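Side-chain contacts in venom allergen-like (VAL) 4 protein (Schistosoma mansoni, PDB 4P27), which binds lipids as a member of the SCP/TAPS (CAP) family, although it lacks the prototypical CAP motifs: residues G86-K89 with D90-E93; K50-A53 with K54-K57; G7-A10 with I11-F14; N42-L45 with A46-K50. All blocks are in the same frame, centred on the assembly; numbering follows the deposited sequence.

Three helices of the CAP domain carry the four contacts. Contacts 2 and 4 follow one another on helix 43-54 and share K50, with centres about 11 Å apart: contact 4 starts the helix at its N-cap and contact 2 ends it beside a disulfide. Contact 3, on helix 6-22, touches the other three. It packs on contact 1 of helix 84-93, where M88 CB lies 3.5 Å from F14 CD1, and it reaches contacts 2 and 4 more lightly, Q8 NE2 being 4.1 Å from K50 CE. Contact 1 stays apart from helix 43-54, its centre about 20 Å from those of contacts 2 and 4.

Contact 1: G86-K89 with D90-E93; sequences GAMK and DWLE
M88 and W91 run side by side in the same direction from one face of helix 84-93, and the end of the methionine closes over the indole. The methyl CE sits above the six-membered ring, 3.8 Å from its centroid and 25° off the normal, a CH-pi contact displaced toward the rim carbon CZ3. SD stands further off and oblique. Two bends, at chi2 (-50°) and chi3 (96°), bring CE to the ring. A87 O lies over the same face, 3.6 Å from W91 CG, while accepting from W91 N in a bond of 2.9 Å. At the edge of the ring system, NE1 is satisfied by L78 O of strand 75-81, which helps set the turn of the indole.

On the outer side K89 and E93 slant across each other. K89 NZ stays 4.1 Å from E93 OE2, beyond a salt bridge, so the charges may attract only weakly, and the glutamate's pose is doubtful because it crowds K89 O. M88 also meets I11, F14 and H15 of helix 6-22. This is an i to i+3 Met-aromatic contact on an alpha-helix, in the helix-sheet core of the CAP domain.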
loop_
_atom_site.group_PDB
_atom_site.type_symbol
_atom_site.label_atom_id
_atom_site.label_comp_id
_atom_site.label_asym_id
_atom_site.label_seq_id
_atom_site.Cartn_x
_atom_site.Cartn_y
_atom_site.Cartn_z
ATOM N N GLY A 86 -9.047 9.157 -4.615
ATOM C CA GLY A 86 -7.987 10.097 -4.806
ATOM C C GLY A 86 -6.754 9.629 -4.028
ATOM O O GLY A 86 -5.641 9.718 -4.527
ATOM N N ALA A 87 -6.975 9.215 -2.776
ATOM C CA ALA A 87 -5.901 8.692 -1.939
ATOM C C ALA A 87 -5.151 7.537 -2.691
ATOM O O ALA A 87 -3.911 7.587 -2.824
ATOM C CB ALA A 87 -6.472 8.217 -0.637
ATOM N N MET A 88 -5.896 6.581 -3.272
ATOM C CA MET A 88 -5.302 5.362 -3.865
ATOM C C MET A 88 -4.432 5.787 -5.016
ATOM O O MET A 88 -3.311 5.288 -5.193
ATOM C CB MET A 88 -6.343 4.350 -4.374
ATOM C CG MET A 88 -7.214 3.641 -3.332
ATOM S SD MET A 88 -6.148 2.943 -2.024
ATOM C CE MET A 88 -6.122 4.126 -0.669
ATOM N N LYS A 89 -4.937 6.752 -5.783
ATOM C CA LYS A 89 -4.281 7.208 -6.978
ATOM C C LYS A 89 -3.031 8.029 -6.624
ATOM O O LYS A 89 -2.006 7.946 -7.295
ATOM C CB LYS A 89 -5.236 8.109 -7.752
ATOM C CG LYS A 89 -4.879 8.146 -9.219
ATOM C CD LYS A 89 -5.147 9.493 -9.897
ATOM C CE LYS A 89 -5.037 9.279 -11.413
ATOM N NZ LYS A 89 -5.751 10.280 -12.250
ATOM N N ASP A 90 -3.134 8.847 -5.588
ATOM C CA ASP A 90 -1.957 9.503 -5.077
ATOM C C ASP A 90 -0.822 8.509 -4.656
ATOM O O ASP A 90 0.377 8.696 -4.977
ATOM C CB ASP A 90 -2.349 10.353 -3.895
ATOM C CG ASP A 90 -1.181 11.067 -3.296
ATOM O OD1 ASP A 90 -0.526 11.798 -4.029
ATOM O OD2 ASP A 90 -0.892 10.927 -2.092
ATOM N N TRP A 91 -1.184 7.469 -3.909
ATOM C CA TRP A 91 -0.173 6.480 -3.531
ATOM C C TRP A 91 0.426 5.844 -4.795
ATOM O O TRP A 91 1.656 5.715 -4.938
ATOM C CB TRP A 91 -0.818 5.364 -2.678
ATOM C CG TRP A 91 -1.210 5.770 -1.318
ATOM C CD1 TRP A 91 -0.977 6.946 -0.707
ATOM C CD2 TRP A 91 -1.949 4.951 -0.397
ATOM N NE1 TRP A 91 -1.555 6.941 0.596
ATOM C CE2 TRP A 91 -2.136 5.690 0.775
ATOM C CE3 TRP A 91 -2.445 3.610 -0.456
ATOM C CZ2 TRP A 91 -2.826 5.170 1.873
ATOM C CZ3 TRP A 91 -3.122 3.143 0.617
ATOM C CH2 TRP A 91 -3.330 3.905 1.753
ATOM N N LEU A 92 -0.431 5.383 -5.701
ATOM C CA LEU A 92 0.052 4.719 -6.926
ATOM C C LEU A 92 1.061 5.568 -7.755
ATOM O O LEU A 92 2.112 5.087 -8.190
ATOM C CB LEU A 92 -1.186 4.295 -7.798
ATOM C CG LEU A 92 -0.835 3.894 -9.258
ATOM C CD1 LEU A 92 0.015 2.631 -9.286
ATOM C CD2 LEU A 92 -2.117 3.665 -10.081
ATOM N N GLU A 93 0.742 6.837 -7.963
ATOM C CA GLU A 93 1.449 7.622 -8.973
ATOM C C GLU A 93 2.784 8.057 -8.447
ATOM O O GLU A 93 3.548 8.655 -9.182
ATOM C CB GLU A 93 0.681 8.876 -9.329
ATOM C CG GLU A 93 -0.764 8.562 -9.515
ATOM C CD GLU A 93 -1.228 8.905 -10.865
ATOM O OE1 GLU A 93 -0.914 8.154 -11.784
ATOM O OE2 GLU A 93 -1.887 9.936 -10.973
#

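Contact 2: K50-A53 with K54-K57; sequences KQQA and KRCK
K54 N donates to K50 O at 2.9 Å, the i to i+4 bond of an alpha-helix, but the two bonds that follow span only three residues. R55 N reaches Q52 O at 3.1 Å and C56 N reaches A53 O at 2.9 Å, each donor lying about 54° out of the carbonyl plane. That shortening tightens the chain into a last turn, and C56 then leaves helical geometry with a positive phi of 60°.

Two waters bridge Q52 to K57 O past the turn. Water 1 lies within hydrogen-bonding distance of both Q52 O and K57 O. Water 2 accepts from Q52 NE2 at 2.8 Å and can donate to K57 O, so the side chain and carbonyl of Q52 are both probably linked to the departing backbone.

Among the side chains, the R55 guanidinium lies with one face over the backbone, where Q51 O and the CA of Q52 sit toward its rim. Its charge is met by a salt bridge from NH1 to D65. K50 and K54 cross at an angle and touch through methylenes, K50 CG to K54 CE at 4.1 Å, while K50 NZ and K54 NZ are 5.5 Å apart.

Around this end of helix 43-54, Q52 and A53 pack on V137 of strand 133-141, and Q52 NE2 also bonds Q76 of strand 75-81. C56 joins C130, at the end of strand 122-130, by a disulfide, and K54 touches E128 of that strand.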
loop_
_atom_site.group_PDB
_atom_site.type_symbol
_atom_site.label_atom_id
_atom_site.label_comp_id
_atom_site.label_asym_id
_atom_site.label_seq_id
_atom_site.Cartn_x
_atom_site.Cartn_y
_atom_site.Cartn_z
ATOM N N LYS A 50 -8.247 0.880 11.595
ATOM C CA LYS A 50 -9.454 1.688 11.910
ATOM C C LYS A 50 -9.374 2.408 13.271
ATOM O O LYS A 50 -9.684 3.582 13.363
ATOM C CB LYS A 50 -10.688 0.760 11.921
ATOM C CG LYS A 50 -11.980 1.543 11.815
ATOM C CD LYS A 50 -12.691 1.199 10.514
ATOM C CE LYS A 50 -13.553 -0.081 10.589
ATOM N NZ LYS A 50 -14.909 0.201 11.136
ATOM N N GLN A 51 -8.918 1.710 14.334
ATOM C CA GLN A 51 -8.664 2.378 15.603
ATOM C C GLN A 51 -7.702 3.550 15.411
ATOM O O GLN A 51 -7.906 4.600 16.008
ATOM C CB GLN A 51 -8.068 1.389 16.660
ATOM C CG GLN A 51 -9.078 0.287 17.054
ATOM C CD GLN A 51 -8.395 -0.876 17.765
ATOM O OE1 GLN A 51 -8.286 -1.994 17.238
ATOM N NE2 GLN A 51 -7.899 -0.605 18.957
ATOM N N GLN A 52 -6.640 3.359 14.606
ATOM C CA GLN A 52 -5.687 4.432 14.327
ATOM C C GLN A 52 -6.449 5.529 13.558
ATOM O O GLN A 52 -6.358 6.693 13.911
ATOM C CB GLN A 52 -4.584 3.968 13.421
ATOM C CG GLN A 52 -3.546 5.052 13.123
ATOM C CD GLN A 52 -2.255 4.464 12.553
ATOM O OE1 GLN A 52 -1.959 3.299 12.780
ATOM N NE2 GLN A 52 -1.470 5.289 11.853
ATOM N N ALA A 53 -7.166 5.185 12.499
ATOM C CA ALA A 53 -7.711 6.262 11.696
ATOM C C ALA A 53 -8.780 7.087 12.507
ATOM O O ALA A 53 -8.963 8.289 12.242
ATOM C CB ALA A 53 -8.384 5.729 10.451
ATOM N N LYS A 54 -9.465 6.435 13.469
ATOM C CA LYS A 54 -10.490 7.149 14.283
ATOM C C LYS A 54 -9.893 8.266 15.149
ATOM O O LYS A 54 -10.629 9.163 15.507
ATOM C CB LYS A 54 -11.270 6.220 15.259
ATOM C CG LYS A 54 -12.302 5.303 14.634
ATOM C CD LYS A 54 -12.925 4.436 15.728
ATOM C CE LYS A 54 -13.644 3.241 15.133
ATOM N NZ LYS A 54 -14.786 2.797 15.980
ATOM N N ARG A 55 -8.583 8.227 15.483
ATOM C CA ARG A 55 -7.954 9.357 16.137
ATOM C C ARG A 55 -7.863 10.587 15.306
ATOM O O ARG A 55 -7.631 11.711 15.835
ATOM C CB ARG A 55 -6.555 9.003 16.708
ATOM C CG ARG A 55 -6.611 7.725 17.479
ATOM C CD ARG A 55 -5.275 7.456 18.196
ATOM N NE ARG A 55 -5.341 6.048 18.512
ATOM C CZ ARG A 55 -4.495 5.120 18.063
ATOM N NH1 ARG A 55 -3.431 5.446 17.306
ATOM N NH2 ARG A 55 -4.722 3.860 18.396
ATOM N N CYS A 56 -8.045 10.425 14.015
ATOM C CA CYS A 56 -8.001 11.550 13.088
ATOM C C CYS A 56 -6.655 12.329 13.054
ATOM O O CYS A 56 -6.620 13.516 12.579
ATOM C CB CYS A 56 -9.171 12.517 13.400
ATOM S SG CYS A 56 -10.690 11.889 12.659
ATOM N N LYS A 57 -5.596 11.689 13.560
ATOM C CA LYS A 57 -4.245 12.248 13.544
ATOM C C LYS A 57 -3.398 11.599 12.406
ATOM O O LYS A 57 -3.173 10.393 12.412
ATOM C CB LYS A 57 -3.589 11.906 14.862
ATOM C CG LYS A 57 -4.144 12.581 16.101
ATOM C CD LYS A 57 -3.116 12.253 17.165
ATOM C CE LYS A 57 -3.824 11.870 18.420
ATOM N NZ LYS A 57 -2.784 11.836 19.479
HETATM O O HOH W 1 -4.365 8.674 13.979
HETATM O O HOH W 2 -1.899 8.042 11.712
#

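Contact 3: G7-A10 with I11-F14; sequences GQRA and IYNF
R9 reaches forward along helix 6-22 to meet both Y12 and N13, one turn on. From CB the chain sets out with CG opposite the backbone N (chi1 170°); this and the bend at chi2 lay CG and CD beside the N13 amide, and the bend at chi3 then turns the guanidinium toward Y12. R9 CG passes 3.6 Å from N13 OD1. R9 CD comes next, 3.5 Å from N13 OD1 and somewhat further from ND2, so the methylenes rest against the amide rather than bonding to it.

Beyond NE the guanidinium swings to the tyrosine. R9 NH1 stops at the edge of the Y12 ring, near its plane and 3.7 Å from Y12 CD2. Because it lies at the edge and not over a face, no cation-pi contact results; the ring's cation-pi partner is K16. The two side chains point the same way, with their planes 53° apart. At the tip, water 3 lies between R9 NH1 and N13 ND2 but implausibly close to both, so the bridge it suggests is doubtful in detail.

Y12 is fixed further out, its OH bonding L39 O. On the other side of the helix, I11 CG1, beside its backbone N (chi1 -74°), lies 3.4 Å from G7 O of the preceding turn, and the side chain packs against I84 and M88 of helix 84-93.

Together these are i to i+3 and i to i+4 side-chain contacts of a regular amphipathic alpha-helix, the first helix of the CAP fold, lying between strand 122-130 and helix 84-93.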
loop_
_atom_site.group_PDB
_atom_site.type_symbol
_atom_site.label_atom_id
_atom_site.label_comp_id
_atom_site.label_asym_id
_atom_site.label_seq_id
_atom_site.Cartn_x
_atom_site.Cartn_y
_atom_site.Cartn_z
ATOM N N GLY A 7 -15.863 1.354 1.199
ATOM C CA GLY A 7 -14.497 1.907 1.026
ATOM C C GLY A 7 -13.458 0.767 1.074
ATOM O O GLY A 7 -12.580 0.747 0.252
ATOM N N GLN A 8 -13.627 -0.172 1.994
ATOM C CA GLN A 8 -12.654 -1.193 2.224
ATOM C C GLN A 8 -12.545 -1.994 0.954
ATOM O O GLN A 8 -11.432 -2.282 0.480
ATOM C CB GLN A 8 -13.059 -2.021 3.417
ATOM C CG GLN A 8 -12.781 -1.315 4.782
ATOM C CD GLN A 8 -13.232 -2.165 5.965
ATOM O OE1 GLN A 8 -14.146 -3.003 5.837
ATOM N NE2 GLN A 8 -12.549 -2.019 7.099
ATOM N N ARG A 9 -13.697 -2.307 0.346
ATOM C CA ARG A 9 -13.693 -3.139 -0.823
ATOM C C ARG A 9 -13.002 -2.430 -1.994
ATOM O O ARG A 9 -12.174 -2.992 -2.682
ATOM C CB ARG A 9 -15.112 -3.647 -1.210
ATOM C CG ARG A 9 -15.171 -4.329 -2.596
ATOM C CD ARG A 9 -14.527 -5.722 -2.634
ATOM N NE ARG A 9 -15.040 -6.552 -1.529
ATOM C CZ ARG A 9 -14.589 -7.752 -1.133
ATOM N NH1 ARG A 9 -13.562 -8.332 -1.734
ATOM N NH2 ARG A 9 -15.165 -8.351 -0.086
ATOM N N ALA A 10 -13.323 -1.159 -2.186
ATOM C CA ALA A 10 -12.670 -0.383 -3.175
ATOM C C ALA A 10 -11.102 -0.339 -2.953
ATOM O O ALA A 10 -10.330 -0.391 -3.930
ATOM C CB ALA A 10 -13.276 1.036 -3.117
ATOM N N ILE A 11 -10.656 -0.177 -1.694
ATOM C CA ILE A 11 -9.215 -0.010 -1.443
ATOM C C ILE A 11 -8.575 -1.397 -1.776
ATOM O O ILE A 11 -7.611 -1.462 -2.432
ATOM C CB ILE A 11 -8.983 0.361 0.004
ATOM C CG1 ILE A 11 -9.391 1.836 0.223
ATOM C CG2 ILE A 11 -7.483 0.122 0.395
ATOM C CD1 ILE A 11 -9.621 2.151 1.701
ATOM N N TYR A 12 -9.187 -2.489 -1.341
ATOM C CA TYR A 12 -8.718 -3.866 -1.616
ATOM C C TYR A 12 -8.602 -4.158 -3.095
ATOM O O TYR A 12 -7.517 -4.601 -3.595
ATOM C CB TYR A 12 -9.673 -4.878 -0.922
ATOM C CG TYR A 12 -9.198 -6.317 -0.907
ATOM C CD1 TYR A 12 -7.796 -6.638 -0.859
ATOM C CD2 TYR A 12 -10.116 -7.364 -0.929
ATOM C CE1 TYR A 12 -7.373 -7.954 -0.805
ATOM C CE2 TYR A 12 -9.693 -8.730 -0.925
ATOM C CZ TYR A 12 -8.326 -9.007 -0.871
ATOM O OH TYR A 12 -7.884 -10.317 -0.856
ATOM N N ASN A 13 -9.653 -3.813 -3.851
ATOM C CA ASN A 13 -9.582 -4.081 -5.309
ATOM C C ASN A 13 -8.564 -3.197 -6.026
ATOM O O ASN A 13 -8.002 -3.570 -7.053
ATOM C CB ASN A 13 -10.951 -3.823 -5.985
ATOM C CG ASN A 13 -12.034 -4.861 -5.614
ATOM O OD1 ASN A 13 -13.220 -4.525 -5.665
ATOM N ND2 ASN A 13 -11.655 -6.047 -5.176
ATOM N N PHE A 14 -8.442 -1.959 -5.597
ATOM C CA PHE A 14 -7.466 -1.068 -6.224
ATOM C C PHE A 14 -6.042 -1.691 -6.011
ATOM O O PHE A 14 -5.245 -1.727 -6.929
ATOM C CB PHE A 14 -7.543 0.328 -5.552
ATOM C CG PHE A 14 -6.700 1.358 -6.269
ATOM C CD1 PHE A 14 -5.320 1.474 -5.998
ATOM C CD2 PHE A 14 -7.258 2.220 -7.198
ATOM C CE1 PHE A 14 -4.547 2.374 -6.685
ATOM C CE2 PHE A 14 -6.483 3.181 -7.875
ATOM C CZ PHE A 14 -5.129 3.251 -7.627
HETATM O O HOH W 3 -12.513 -8.030 -3.888
#

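Contact 4: N42-L45 with A46-K50; sequences NKLL and ANKAK
L44 and K48 lie side by side one turn apart, pointing the same way, and L44 CD2 meets K48 CG at 4.0 Å. K48 CG also rests 3.4 Å from L44 O, because chi1 (-75°) folds it beside its own backbone N. Further along, bends at chi2 and chi3 turn the chain to the weak hydrogen bond that NZ makes with N64 O. One residue earlier, in the K43-N47 pair, N47 CG sits 3.2 Å from K43 O. Neither polar atom of that amide bonds to the carbonyl; K43 O instead accepts from the backbone N47 N at 2.9 Å. The small methyls of A46 and A49 sit against the carbonyls of the preceding turn, A46 CB at 3.5 Å from N42 O.

One shell out is the start of the helix. N42 is the N-cap, which fixes the first turn: N42 OD1 accepts from L45 N at 2.9 Å, in the plane of the amide and on a lone pair, with an N-H...O angle of 161°. CG stands opposite the backbone N (chi1 177°), which carries the amide over the first turn. The carbonyl of N42 takes the A46 N-H as well, so one residue receives two N-H groups through different oxygens.

Further out, the backbone of N42 bonds I123 of strand 122-130, L45 packs on F71 and I74, and A49 touches V137 and N139 of strand 133-141. L45 O has two partners, A49 N and the N139 side chain. The chemistry implies a helix start whose L45 N-H is capped by a neutral amide, followed by a lysine whose methylenes pack on L44 while its ammonium is weakly held by N64 O.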
loop_
_atom_site.group_PDB
_atom_site.type_symbol
_atom_site.label_atom_id
_atom_site.label_comp_id
_atom_site.label_asym_id
_atom_site.label_seq_id
_atom_site.Cartn_x
_atom_site.Cartn_y
_atom_site.Cartn_z
ATOM N N ASN A 42 -7.177 -8.966 5.940
ATOM C CA ASN A 42 -6.945 -9.508 7.264
ATOM C C ASN A 42 -7.619 -8.612 8.262
ATOM O O ASN A 42 -7.430 -7.378 8.256
ATOM C CB ASN A 42 -5.496 -9.555 7.617
ATOM C CG ASN A 42 -5.269 -10.050 9.039
ATOM O OD1 ASN A 42 -5.259 -9.317 10.028
ATOM N ND2 ASN A 42 -4.999 -11.326 9.131
ATOM N N LYS A 43 -8.467 -9.192 9.096
ATOM C CA LYS A 43 -9.485 -8.420 9.868
ATOM C C LYS A 43 -8.771 -7.688 10.968
ATOM O O LYS A 43 -9.132 -6.572 11.322
ATOM C CB LYS A 43 -10.482 -9.399 10.523
ATOM C CG LYS A 43 -11.920 -8.949 10.609
ATOM C CD LYS A 43 -12.817 -9.876 9.792
ATOM C CE LYS A 43 -13.741 -10.683 10.691
ATOM N NZ LYS A 43 -14.394 -11.804 9.941
ATOM N N LEU A 44 -7.754 -8.343 11.543
ATOM C CA LEU A 44 -6.956 -7.751 12.605
ATOM C C LEU A 44 -6.137 -6.497 12.119
ATOM O O LEU A 44 -6.046 -5.459 12.846
ATOM C CB LEU A 44 -6.005 -8.799 13.219
ATOM C CG LEU A 44 -5.794 -8.807 14.734
ATOM C CD1 LEU A 44 -4.547 -9.630 15.100
ATOM C CD2 LEU A 44 -5.835 -7.407 15.402
ATOM N N LEU A 45 -5.524 -6.607 10.943
ATOM C CA LEU A 45 -4.829 -5.458 10.358
ATOM C C LEU A 45 -5.887 -4.309 10.156
ATOM O O LEU A 45 -5.572 -3.130 10.445
ATOM C CB LEU A 45 -4.182 -5.847 9.065
ATOM C CG LEU A 45 -2.976 -6.779 8.970
ATOM C CD1 LEU A 45 -2.538 -6.823 7.507
ATOM C CD2 LEU A 45 -1.815 -6.279 9.871
ATOM N N ALA A 46 -7.084 -4.658 9.660
ATOM C CA ALA A 46 -8.124 -3.688 9.282
ATOM C C ALA A 46 -8.686 -2.956 10.524
ATOM O O ALA A 46 -8.794 -1.735 10.552
ATOM C CB ALA A 46 -9.243 -4.340 8.505
ATOM N N ASN A 47 -8.906 -3.702 11.592
ATOM C CA ASN A 47 -9.353 -3.105 12.824
ATOM C C ASN A 47 -8.323 -2.238 13.441
ATOM O O ASN A 47 -8.673 -1.170 14.024
ATOM C CB ASN A 47 -9.763 -4.188 13.824
ATOM C CG ASN A 47 -10.968 -4.937 13.350
ATOM O OD1 ASN A 47 -11.646 -4.517 12.397
ATOM N ND2 ASN A 47 -11.237 -6.085 13.974
ATOM N N LYS A 48 -7.053 -2.660 13.385
ATOM C CA LYS A 48 -6.031 -1.816 14.008
ATOM C C LYS A 48 -5.917 -0.532 13.204
ATOM O O LYS A 48 -5.767 0.573 13.787
ATOM C CB LYS A 48 -4.719 -2.519 14.198
ATOM C CG LYS A 48 -4.853 -3.510 15.394
ATOM C CD LYS A 48 -4.520 -2.915 16.765
ATOM C CE LYS A 48 -3.211 -2.143 16.681
ATOM N NZ LYS A 48 -2.859 -1.546 17.979
ATOM N N ALA A 49 -6.096 -0.693 11.891
ATOM C CA ALA A 49 -5.989 0.448 10.937
ATOM C C ALA A 49 -7.071 1.429 11.327
ATOM O O ALA A 49 -6.859 2.650 11.360
ATOM C CB ALA A 49 -6.197 -0.006 9.500
ATOM N N LYS A 50 -8.247 0.880 11.595
ATOM C CA LYS A 50 -9.454 1.688 11.910
ATOM C C LYS A 50 -9.374 2.408 13.271
ATOM O O LYS A 50 -9.684 3.582 13.363
ATOM C CB LYS A 50 -10.688 0.760 11.921
ATOM C CG LYS A 50 -11.980 1.543 11.815
ATOM C CD LYS A 50 -12.691 1.199 10.514
ATOM C CE LYS A 50 -13.553 -0.081 10.589
ATOM N NZ LYS A 50 -14.909 0.201 11.136
#